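Local coordinates for protein putative gamma-glutamylcyclotransferase YkqA (Bacillus subtilis, PDB 2QIK) that is a putative gamma-glutamylcyclotransferase, probably acting on gamma-glutamyl amines, at residues T185-L190 with Y258-F263. Sequence-based numbering, arbitrary orientation.
Sequences TTEGVL and YLSPEF
Glu187 CB lies over one face of the Phe263 ring, 4.0 Å from the ring centroid and offset toward the rim; the backbone N of Glu187 lies over the same face, and Thr186 OG1, hydrogen-bonded to Thr165 OG1, approaches obliquely near CZ. Val189 CG1 is centred over one face of the Tyr258 ring, a CH-pi contact 3.6 Å from the centroid, as suits beta-branched valine, which can set one methyl flat on an aromatic face. Glu187 runs past Phe263 in the opposite direction, extended beyond CG (chi2 -169°), its carboxylate and the ring nearly parallel, planes 13° apart. That reach brings both oxygens to Ser260 on their syn sides: Ser260 N gives OE1 a nearly straight bond of 3.0 Å, and Ser260 OG, tilted further from the carboxylate plane (28°), donates to OE2 at 2.8 Å. Small and polar, Ser260 N-caps helix 261-273, its OG also accepting from Phe263 N at 3.2 Å. Leu259 CD2 rests 3.4 Å from Gly188 O. Within the AIG2-like region, the carboxylate thus ties strand 185-193, central between 128-132 and 154-161, to the turn joining helices 245-258 and 261-273; its negative charge would be favoured by the helix dipole.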
loop_
_atom_site.group_PDB
_atom_site.type_symbol
_atom_site.label_atom_id
_atom_site.label_comp_id
_atom_site.label_asym_id
_atom_site.label_seq_id
_atom_site.Cartn_x
_atom_site.Cartn_y
_atom_site.Cartn_z
ATOM N N THR A 185 -1.396 14.448 4.677
ATOM C CA THR A 185 0.034 14.130 4.927
ATOM C C THR A 185 0.117 13.426 6.242
ATOM O O THR A 185 -0.664 13.704 7.147
ATOM C CB THR A 185 0.904 15.432 4.924
ATOM O OG1 THR A 185 2.264 15.049 4.834
ATOM C CG2 THR A 185 0.920 16.141 6.274
ATOM N N THR A 186 1.006 12.469 6.345
ATOM C CA THR A 186 1.197 11.751 7.562
ATOM C C THR A 186 2.644 11.400 7.851
ATOM O O THR A 186 3.519 11.723 7.031
ATOM C CB THR A 186 0.257 10.547 7.547
ATOM O OG1 THR A 186 0.067 10.107 8.912
ATOM C CG2 THR A 186 0.752 9.381 6.692
ATOM N N GLU A 187 2.898 10.791 9.018
ATOM C CA GLU A 187 4.216 10.392 9.438
ATOM C C GLU A 187 4.164 8.974 9.956
ATOM O O GLU A 187 3.133 8.503 10.443
ATOM C CB GLU A 187 4.795 11.332 10.562
ATOM C CG GLU A 187 4.874 12.796 10.205
ATOM C CD GLU A 187 5.675 13.600 11.219
ATOM O OE1 GLU A 187 6.283 13.026 12.148
ATOM O OE2 GLU A 187 5.644 14.848 11.061
ATOM N N GLY A 188 5.330 8.343 9.892
ATOM C CA GLY A 188 5.524 7.039 10.523
ATOM C C GLY A 188 6.987 6.795 10.734
ATOM O O GLY A 188 7.807 7.699 10.564
ATOM N N VAL A 189 7.321 5.582 11.078
ATOM C CA VAL A 189 8.720 5.140 11.342
ATOM C C VAL A 189 9.060 4.161 10.196
ATOM O O VAL A 189 8.327 3.222 9.939
ATOM C CB VAL A 189 8.820 4.367 12.731
ATOM C CG1 VAL A 189 10.238 3.944 13.058
ATOM C CG2 VAL A 189 8.197 5.155 13.875
ATOM N N LEU A 190 10.205 4.367 9.585
ATOM C CA LEU A 190 10.739 3.451 8.599
ATOM C C LEU A 190 11.783 2.609 9.258
ATOM O O LEU A 190 12.749 3.112 9.855
ATOM C CB LEU A 190 11.338 4.224 7.411
ATOM C CG LEU A 190 11.764 3.376 6.248
ATOM C CD1 LEU A 190 10.529 2.766 5.588
ATOM C CD2 LEU A 190 12.581 4.144 5.251
ATOM N N TYR A 258 9.253 8.594 18.010
ATOM C CA TYR A 258 9.810 8.825 16.692
ATOM C C TYR A 258 9.344 10.069 15.946
ATOM O O TYR A 258 10.057 10.552 15.074
ATOM C CB TYR A 258 9.484 7.599 15.827
ATOM C CG TYR A 258 10.159 6.288 16.213
ATOM C CD1 TYR A 258 11.508 6.104 16.005
ATOM C CD2 TYR A 258 9.411 5.193 16.601
ATOM C CE1 TYR A 258 12.145 4.950 16.306
ATOM C CE2 TYR A 258 10.048 3.956 16.896
ATOM C CZ TYR A 258 11.425 3.835 16.729
ATOM O OH TYR A 258 12.099 2.635 16.980
ATOM N N LEU A 259 8.110 10.506 16.148
ATOM C CA LEU A 259 7.481 11.452 15.205
ATOM C C LEU A 259 7.599 12.905 15.670
ATOM O O LEU A 259 8.004 13.187 16.788
ATOM C CB LEU A 259 6.021 11.071 14.980
ATOM C CG LEU A 259 5.782 9.622 14.565
ATOM C CD1 LEU A 259 4.346 9.454 14.225
ATOM C CD2 LEU A 259 6.690 9.224 13.371
ATOM N N SER A 260 7.252 13.830 14.823
ATOM C CA SER A 260 7.333 15.231 15.233
ATOM C C SER A 260 6.291 15.490 16.340
ATOM O O SER A 260 5.212 14.950 16.313
ATOM C CB SER A 260 7.146 16.196 14.055
ATOM O OG SER A 260 5.838 16.202 13.521
ATOM N N PRO A 261 6.609 16.348 17.315
ATOM C CA PRO A 261 5.635 16.737 18.311
ATOM C C PRO A 261 4.313 17.276 17.696
ATOM O O PRO A 261 3.284 16.937 18.186
ATOM C CB PRO A 261 6.414 17.756 19.173
ATOM C CG PRO A 261 7.797 17.617 18.821
ATOM C CD PRO A 261 7.938 16.981 17.537
ATOM N N GLU A 262 4.365 18.055 16.619
ATOM C CA GLU A 262 3.149 18.671 16.058
ATOM C C GLU A 262 2.305 17.534 15.493
ATOM O O GLU A 262 1.087 17.527 15.670
ATOM C CB GLU A 262 3.390 19.703 14.934
ATOM C CG GLU A 262 2.120 20.364 14.241
ATOM C CD GLU A 262 1.246 21.346 15.095
ATOM O OE1 GLU A 262 0.066 21.806 14.682
ATOM O OE2 GLU A 262 1.725 21.721 16.201
ATOM N N PHE A 263 2.944 16.572 14.853
ATOM C CA PHE A 263 2.155 15.473 14.271
ATOM C C PHE A 263 1.590 14.596 15.331
ATOM O O PHE A 263 0.413 14.233 15.270
ATOM C CB PHE A 263 2.991 14.634 13.312
ATOM C CG PHE A 263 2.215 13.500 12.756
ATOM C CD1 PHE A 263 1.339 13.713 11.718
ATOM C CD2 PHE A 263 2.320 12.223 13.304
ATOM C CE1 PHE A 263 0.528 12.670 11.267
ATOM C CE2 PHE A 263 1.505 11.218 12.838
ATOM C CZ PHE A 263 0.637 11.451 11.819
#